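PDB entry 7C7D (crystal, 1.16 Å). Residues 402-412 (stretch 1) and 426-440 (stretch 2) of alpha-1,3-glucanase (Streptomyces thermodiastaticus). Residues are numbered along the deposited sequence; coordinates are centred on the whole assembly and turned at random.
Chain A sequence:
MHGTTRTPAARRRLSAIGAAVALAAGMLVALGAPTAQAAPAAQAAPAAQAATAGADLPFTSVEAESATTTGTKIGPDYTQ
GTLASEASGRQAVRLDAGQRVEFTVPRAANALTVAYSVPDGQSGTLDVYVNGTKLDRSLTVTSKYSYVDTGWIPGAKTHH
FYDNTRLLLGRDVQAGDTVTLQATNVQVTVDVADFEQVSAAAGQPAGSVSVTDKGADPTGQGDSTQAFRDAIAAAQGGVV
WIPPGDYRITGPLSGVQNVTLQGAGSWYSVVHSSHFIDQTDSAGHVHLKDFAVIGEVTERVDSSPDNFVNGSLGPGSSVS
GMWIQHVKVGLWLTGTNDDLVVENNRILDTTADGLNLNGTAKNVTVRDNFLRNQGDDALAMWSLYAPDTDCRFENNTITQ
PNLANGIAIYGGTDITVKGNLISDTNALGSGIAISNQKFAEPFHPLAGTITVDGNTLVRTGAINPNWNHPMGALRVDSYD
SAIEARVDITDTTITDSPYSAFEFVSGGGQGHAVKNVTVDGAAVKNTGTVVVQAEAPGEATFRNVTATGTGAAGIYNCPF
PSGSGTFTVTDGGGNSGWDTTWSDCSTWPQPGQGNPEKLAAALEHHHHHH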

ATOM      1  N   ASN A 402      -3.759  -3.860   6.051  1.00 11.40           N
ATOM      2  CA  ASN A 402      -4.310  -4.470   7.265  1.00 11.15           C
ATOM      3  C   ASN A 402      -4.749  -5.906   7.031  1.00 11.05           C
ATOM      4  O   ASN A 402      -4.754  -6.719   7.966  1.00 12.15           O
ATOM      5  N   LEU A 403      -5.207  -6.200   5.819  1.00 11.37           N
ATOM      6  CA  LEU A 403      -5.625  -7.527   5.408  1.00 13.25           C
ATOM      7  C   LEU A 403      -5.350  -7.615   3.912  1.00 12.44           C
ATOM      8  O   LEU A 403      -5.151  -6.600   3.242  1.00 13.66           O
ATOM      9  N   ALA A 404      -5.337  -8.839   3.397  1.00 14.00           N
ATOM     10  CA  ALA A 404      -5.079  -9.079   1.983  1.00 13.07           C
ATOM     11  C   ALA A 404      -3.651  -8.695   1.589  1.00 12.88           C
ATOM     12  O   ALA A 404      -2.729  -8.773   2.409  1.00 13.93           O
ATOM     13  N   ASN A 405      -3.441  -8.323   0.338  1.00 10.96           N
ATOM     14  CA  ASN A 405      -2.109  -8.393  -0.246  1.00 10.76           C
ATOM     15  C   ASN A 405      -1.410  -7.037  -0.292  1.00 10.13           C
ATOM     16  O   ASN A 405      -2.035  -5.979  -0.248  1.00 11.04           O
ATOM     17  N   GLY A 406      -0.081  -7.080  -0.427  1.00 10.03           N
ATOM     18  CA  GLY A 406       0.641  -5.870  -0.773  1.00  9.59           C
ATOM     19  C   GLY A 406       0.305  -5.426  -2.184  1.00  9.23           C
ATOM     20  O   GLY A 406      -0.165  -4.305  -2.407  1.00 10.28           O
ATOM     21  N   ILE A 407       0.538  -6.312  -3.146  1.00  9.08           N
ATOM     22  CA  ILE A 407       0.129  -6.132  -4.533  1.00  9.45           C
ATOM     23  C   ILE A 407      -0.663  -7.358  -4.959  1.00  9.66           C
ATOM     24  O   ILE A 407      -0.213  -8.491  -4.756  1.00 10.05           O
ATOM     25  N   ALA A 408      -1.838  -7.134  -5.550  1.00 10.14           N
ATOM     26  CA  ALA A 408      -2.669  -8.220  -6.057  1.00 10.57           C
ATOM     27  C   ALA A 408      -3.004  -7.959  -7.514  1.00 10.11           C
ATOM     28  O   ALA A 408      -3.547  -6.901  -7.854  1.00 11.55           O
ATOM     29  N   ILE A 409      -2.696  -8.929  -8.370  1.00 10.03           N
ATOM     30  CA  ILE A 409      -3.060  -8.889  -9.779  1.00 10.61           C
ATOM     31  C   ILE A 409      -4.095  -9.979 -10.003  1.00 10.65           C
ATOM     32  O   ILE A 409      -3.758 -11.169 -10.006  1.00 11.52           O
ATOM     33  N   TYR A 410      -5.355  -9.585 -10.191  1.00 10.86           N
ATOM     34  CA  TYR A 410      -6.433 -10.532 -10.469  1.00 11.16           C
ATOM     35  C   TYR A 410      -6.745 -10.435 -11.958  1.00 11.45           C
ATOM     36  O   TYR A 410      -7.413  -9.500 -12.405  1.00 12.25           O
ATOM     37  N   GLY A 411      -6.238 -11.394 -12.727  1.00 11.45           N
ATOM     38  CA  GLY A 411      -6.437 -11.403 -14.162  1.00 11.44           C
ATOM     39  C   GLY A 411      -5.612 -10.334 -14.865  1.00 11.80           C
ATOM     40  O   GLY A 411      -4.684  -9.749 -14.306  1.00 12.31           O
ATOM     41  N   GLY A 412      -5.974 -10.081 -16.120  1.00 12.61           N
ATOM     42  CA  GLY A 412      -5.309  -9.069 -16.917  1.00 13.29           C
ATOM     43  C   GLY A 412      -4.251  -9.648 -17.841  1.00 12.89           C
ATOM     44  O   GLY A 412      -3.886 -10.823 -17.777  1.00 13.91           O
ATOM     45  N   ASN A 426      -0.529  -9.179   6.321  1.00 12.62           N
ATOM     46  CA  ASN A 426      -1.325  -9.798   7.369  1.00 13.37           C
ATOM     47  C   ASN A 426      -2.278 -10.846   6.818  1.00 13.03           C
ATOM     48  O   ASN A 426      -2.180 -11.231   5.650  1.00 13.95           O
ATOM     49  N   ALA A 427      -3.193 -11.313   7.662  1.00 13.84           N
ATOM     50  CA  ALA A 427      -4.071 -12.403   7.279  1.00 14.94           C
ATOM     51  C   ALA A 427      -4.869 -12.032   6.040  1.00 15.13           C
ATOM     52  O   ALA A 427      -5.254 -10.876   5.835  1.00 15.16           O
ATOM     53  N   LEU A 428      -5.106 -13.035   5.213  1.00 14.54           N
ATOM     54  CA  LEU A 428      -5.940 -13.037   4.014  1.00 14.50           C
ATOM     55  C   LEU A 428      -5.140 -12.715   2.762  1.00 15.68           C
ATOM     56  O   LEU A 428      -5.718 -12.722   1.671  1.00 17.21           O
ATOM     57  N   GLY A 429      -3.833 -12.468   2.871  1.00 15.65           N
ATOM     58  CA  GLY A 429      -3.042 -12.176   1.692  1.00 16.21           C
ATOM     59  C   GLY A 429      -1.586 -12.581   1.750  1.00 13.65           C
ATOM     60  O   GLY A 429      -1.144 -13.264   2.675  1.00 14.66           O
ATOM     61  N   SER A 430      -0.860 -12.143   0.725  1.00 11.42           N
ATOM     62  CA  SER A 430       0.548 -12.390   0.463  1.00 11.08           C
ATOM     63  C   SER A 430       1.217 -11.040   0.218  1.00 10.80           C
ATOM     64  O   SER A 430       0.550 -10.014   0.053  1.00 11.24           O
ATOM     65  N   GLY A 431       2.549 -11.031   0.164  1.00 10.26           N
ATOM     66  CA  GLY A 431       3.228  -9.835  -0.316  1.00 10.71           C
ATOM     67  C   GLY A 431       2.805  -9.481  -1.731  1.00  9.51           C
ATOM     68  O   GLY A 431       2.389  -8.353  -2.007  1.00 10.41           O
ATOM     69  N   ILE A 432       2.908 -10.449  -2.645  1.00  9.66           N
ATOM     70  CA  ILE A 432       2.419 -10.334  -4.013  1.00 10.16           C
ATOM     71  C   ILE A 432       1.540 -11.541  -4.311  1.00  9.79           C
ATOM     72  O   ILE A 432       1.928 -12.683  -4.034  1.00 10.76           O
ATOM     73  N   ALA A 433       0.366 -11.294  -4.894  1.00  9.68           N
ATOM     74  CA  ALA A 433      -0.506 -12.348  -5.389  1.00  9.79           C
ATOM     75  C   ALA A 433      -0.741 -12.157  -6.881  1.00 10.05           C
ATOM     76  O   ALA A 433      -1.138 -11.071  -7.317  1.00 10.35           O
ATOM     77  N   ILE A 434      -0.478 -13.211  -7.656  1.00  9.86           N
ATOM     78  CA  ILE A 434      -0.781 -13.268  -9.084  1.00 10.41           C
ATOM     79  C   ILE A 434      -1.899 -14.295  -9.213  1.00 10.42           C
ATOM     80  O   ILE A 434      -1.682 -15.481  -8.936  1.00 11.45           O
ATOM     81  N   SER A 435      -3.108 -13.854  -9.561  1.00 10.54           N
ATOM     82  CA  SER A 435      -4.287 -14.642  -9.230  1.00 11.90           C
ATOM     83  C   SER A 435      -5.334 -14.658 -10.336  1.00 11.08           C
ATOM     84  O   SER A 435      -5.553 -13.661 -11.034  1.00 12.09           O
ATOM     85  N   ASN A 436      -6.010 -15.807 -10.450  1.00 11.33           N
ATOM     86  CA  ASN A 436      -7.210 -15.972 -11.265  1.00 12.77           C
ATOM     87  C   ASN A 436      -8.484 -16.050 -10.418  1.00 13.39           C
ATOM     88  O   ASN A 436      -9.480 -16.649 -10.836  1.00 14.91           O
ATOM     89  N   GLN A 437      -8.473 -15.454  -9.225  1.00 13.34           N
ATOM     90  CA  GLN A 437      -9.682 -15.334  -8.411  1.00 13.84           C
ATOM     91  C   GLN A 437     -10.555 -14.234  -9.002  1.00 15.12           C
ATOM     92  O   GLN A 437     -10.131 -13.078  -9.098  1.00 16.17           O
ATOM     93  N   LYS A 438     -11.774 -14.587  -9.401  1.00 16.91           N
ATOM     94  CA  LYS A 438     -12.556 -13.653 -10.205  1.00 18.80           C
ATOM     95  C   LYS A 438     -13.397 -12.677  -9.387  1.00 20.49           C
ATOM     96  O   LYS A 438     -13.550 -11.517  -9.789  1.00 20.65           O
ATOM     97  N   PHE A 439     -13.953 -13.125  -8.259  1.00 20.76           N
ATOM     98  CA  PHE A 439     -14.868 -12.341  -7.423  1.00 22.87           C
ATOM     99  C   PHE A 439     -16.223 -12.037  -8.068  1.00 24.61           C
ATOM    100  O   PHE A 439     -17.251 -12.076  -7.383  1.00 26.99           O
ATOM    101  N   ALA A 440     -16.241 -11.708  -9.360  1.00 23.85           N
ATOM    102  CA  ALA A 440     -17.470 -11.362 -10.070  1.00 25.39           C
ATOM    103  C   ALA A 440     -17.231 -11.549 -11.565  1.00 27.40           C
ATOM    104  O   ALA A 440     -16.130 -11.897 -11.995  1.00 27.43           O
TER

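What sets the spacing along which side chains can pack? Residues 407-410 and 432-435 form neighbouring parallel strands, their directions only 3° apart, joined by a ladder that includes Ile-409 N to Ala-433 O at 2.9 Å and Ser-435 N to Ile-409 O at 2.8 Å. Each residue is therefore level with a partner: Ile-407 with Ile-432, Ala-408 with Ala-433, Ile-409 with Ile-434, Tyr-410 with Ser-435. The isoleucines lie on one face of the sheet, the alanines, Tyr-410 and Ser-435 on the other.

How do like side chains fit beside one another on the isoleucine face? They repeat each other's shape. Ile-407 and Ile-432 share the m, t rotamer, so their branches run in the same sense, and Ile-407 CB lies 4.3 Å from Ile-432 CG1. Ile-409 and Ile-434 both adopt m, m. The end of Ile-434 leans across until its CD1 is 3.8 Å from Ile-409 CG1, while the end of Ile-409 leads away, so one tip fills the space beside its neighbour's stem.

What fills the other face, where the side chains are so unequal? Tyr-410, chi1 m, supplies the large bump. Its CD1 is 3.7 Å from the CB of Ser-435, whose t rotamer lets OG accept a hydrogen bond from Gln-437 N at 2.9 Å. Phe-439, also chi1 m, directs its ring edge at one face of the tyrosine ring, with CE2 of Phe-439 3.5 Å from CE1 of Tyr-410 and the planes at 89°. Farther back, small Ala-433 leaves room for Asn-405, whose OD1 approaches the Ala-433 CB to 3.5 Å.

Where do polar groups and missing side chains shape the fit? The m rotamer of Asn-405 brings OD1 within 2.7 Å of Ser-430 N, which donates a hydrogen bond to it; its ND2 donates to water 3 at 3.0 Å, and that water donates to Leu-428 O at 2.7 Å. The bare backbone of Gly-429 permits the close approach to Ala-404, CA to CA 3.7 Å, because a CB there would clash with Ala-404 C. Gly-406 likewise has no room for a CB, which would strike Gly-431 O.

How is the loop end closed? Leu-428 (m, t) points toward stretch 1, its CD1 4.4 Å from Leu-403 CB, a loose apolar touch. Asn-426, chi1 m, also points toward it, its CB 3.4 Å from Asn-402 O. Water 1 donates to Asn-402 O at 2.8 Å and to Ala-427 O at 3.1 Å, bridging the stretches.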

ATOM      1  CB  ASN A 402      -5.580  -3.757   7.729  1.00 12.46           C
ATOM      2  CG  ASN A 402      -5.411  -2.275   8.003  1.00 12.74           C
ATOM      3  OD1 ASN A 402      -6.384  -1.530   7.866  1.00 13.53           O
ATOM      4  ND2 ASN A 402      -4.228  -1.843   8.408  1.00 14.61           N
ATOM      5  CB  LEU A 403      -7.099  -7.776   5.757  1.00 15.31           C
ATOM      6  CG  LEU A 403      -8.143  -6.804   5.222  1.00 16.70           C
ATOM      7  CD1 LEU A 403      -8.694  -7.278   3.885  1.00 18.21           C
ATOM      8  CD2 LEU A 403      -9.276  -6.612   6.235  1.00 18.06           C
ATOM      9  CB  ALA A 404      -6.157  -8.449   1.092  1.00 14.02           C
ATOM     10  CB  ASN A 405      -2.226  -8.955  -1.663  1.00 11.55           C
ATOM     11  CG  ASN A 405      -2.995 -10.256  -1.696  1.00 10.84           C
ATOM     12  OD1 ASN A 405      -2.477 -11.298  -1.325  1.00 11.84           O
ATOM     13  ND2 ASN A 405      -4.250 -10.195  -2.124  1.00 12.34           N
ATOM     14  CB  ILE A 407       1.334  -5.926  -5.470  1.00  9.74           C
ATOM     15  CG1 ILE A 407       1.993  -4.581  -5.174  1.00 10.61           C
ATOM     16  CG2 ILE A 407       0.901  -6.056  -6.929  1.00 11.50           C
ATOM     17  CD1 ILE A 407       3.240  -4.272  -5.995  1.00 11.55           C
ATOM     18  CB  ALA A 408      -3.964  -8.343  -5.254  1.00 12.13           C
ATOM     19  CB  ILE A 409      -1.844  -9.115 -10.689  1.00 11.04           C
ATOM     20  CG1 ILE A 409      -0.685  -8.177 -10.310  1.00 11.59           C
ATOM     21  CG2 ILE A 409      -2.254  -8.994 -12.155  1.00 12.28           C
ATOM     22  CD1 ILE A 409      -1.006  -6.697 -10.383  1.00 12.16           C
ATOM     23  CB  TYR A 410      -7.673 -10.224  -9.635  1.00 11.47           C
ATOM     24  CG  TYR A 410      -7.442 -10.108  -8.148  1.00 11.96           C
ATOM     25  CD1 TYR A 410      -7.218 -11.230  -7.351  1.00 14.16           C
ATOM     26  CD2 TYR A 410      -7.483  -8.863  -7.534  1.00 13.31           C
ATOM     27  CE1 TYR A 410      -7.014 -11.094  -5.967  1.00 14.33           C
ATOM     28  CE2 TYR A 410      -7.292  -8.719  -6.179  1.00 14.93           C
ATOM     29  CZ  TYR A 410      -7.062  -9.824  -5.399  1.00 14.39           C
ATOM     30  OH  TYR A 410      -6.876  -9.635  -4.046  1.00 15.84           O
ATOM     31  CB  ASN A 426      -2.063  -8.711   8.143  1.00 13.85           C
ATOM     32  CG  ASN A 426      -1.110  -7.854   8.932  1.00 13.34           C
ATOM     33  OD1 ASN A 426      -0.511  -8.328   9.890  1.00 14.83           O
ATOM     34  ND2 ASN A 426      -0.943  -6.596   8.525  1.00 13.55           N
ATOM     35  CB  ALA A 427      -5.019 -12.743   8.429  1.00 16.29           C
ATOM     36  CB  LEU A 428      -7.214 -12.170   4.085  1.00 16.05           C
ATOM     37  CG  LEU A 428      -8.128 -12.457   5.282  1.00 18.23           C
ATOM     38  CD1 LEU A 428      -9.339 -11.538   5.268  1.00 19.84           C
ATOM     39  CD2 LEU A 428      -8.567 -13.911   5.297  1.00 19.88           C
ATOM     40  CB  SER A 430       0.693 -13.242  -0.807  1.00 11.50           C
ATOM     41  OG  SER A 430       0.181 -14.548  -0.609  1.00 12.43           O
ATOM     42  CB  ILE A 432       3.573 -10.269  -5.035  1.00 10.53           C
ATOM     43  CG1 ILE A 432       4.372  -8.976  -4.868  1.00 10.64           C
ATOM     44  CG2 ILE A 432       3.047 -10.406  -6.462  1.00 12.64           C
ATOM     45  CD1 ILE A 432       5.677  -8.932  -5.670  1.00 11.40           C
ATOM     46  CB  ALA A 433      -1.845 -12.328  -4.651  1.00 10.94           C
ATOM     47  CB  ILE A 434       0.450 -13.678  -9.911  1.00 11.54           C
ATOM     48  CG1 ILE A 434       1.656 -12.768  -9.617  1.00 11.20           C
ATOM     49  CG2 ILE A 434       0.103 -13.739 -11.413  1.00 12.91           C
ATOM     50  CD1 ILE A 434       1.423 -11.290  -9.895  1.00 11.43           C
ATOM     51  CB  SER A 435      -4.920 -14.080  -7.961  1.00 12.14           C
ATOM     52  OG  SER A 435      -6.100 -14.788  -7.654  1.00 13.33           O
ATOM     53  CB  ASN A 436      -7.088 -17.186 -12.189  1.00 12.77           C
ATOM     54  CG  ASN A 436      -6.400 -16.852 -13.503  1.00 12.83           C
ATOM     55  OD1 ASN A 436      -6.376 -15.693 -13.928  1.00 13.41           O
ATOM     56  ND2 ASN A 436      -5.850 -17.872 -14.166  1.00 13.12           N
ATOM     57  CB  GLN A 437      -9.306 -15.013  -6.965  1.00 14.31           C
ATOM     58  CG  GLN A 437     -10.495 -15.037  -6.005  1.00 15.68           C
ATOM     59  CD  GLN A 437     -10.088 -14.999  -4.541  1.00 16.02           C
ATOM     60  OE1 GLN A 437      -8.921 -14.796  -4.211  1.00 17.52           O
ATOM     61  NE2 GLN A 437     -11.063 -15.178  -3.652  1.00 17.92           N
ATOM     62  CB  LYS A 438     -13.428 -14.404 -11.215  1.00 20.95           C
ATOM     63  CG  LYS A 438     -14.534 -15.233 -10.618  1.00 23.07           C
ATOM     64  CD  LYS A 438     -15.257 -15.981 -11.720  1.00 25.60           C
ATOM     65  CE  LYS A 438     -16.350 -16.867 -11.169  1.00 28.74           C
ATOM     66  NZ  LYS A 438     -17.067 -17.554 -12.271  1.00 30.47           N
ATOM     67  CB  PHE A 439     -14.232 -11.044  -6.907  1.00 23.28           C
ATOM     68  CG  PHE A 439     -12.956 -11.248  -6.144  1.00 22.42           C
ATOM     69  CD1 PHE A 439     -12.975 -11.659  -4.821  1.00 23.77           C
ATOM     70  CD2 PHE A 439     -11.737 -11.008  -6.748  1.00 21.30           C
ATOM     71  CE1 PHE A 439     -11.791 -11.837  -4.118  1.00 23.59           C
ATOM     72  CE2 PHE A 439     -10.556 -11.178  -6.052  1.00 22.27           C
ATOM     73  CZ  PHE A 439     -10.583 -11.594  -4.737  1.00 22.80           C
ATOM     74  CB  ALA A 440     -17.904  -9.929  -9.749  1.00 25.85           C
TER
HETATM   75  O   HOH W   1      -5.758  -9.336   8.464  1.00 17.46           O
HETATM   76  O   HOH W   2      -2.369  -7.872   4.904  1.00 13.81           O
HETATM   77  O   HOH W   3      -5.845 -12.436  -1.038  1.00 15.64           O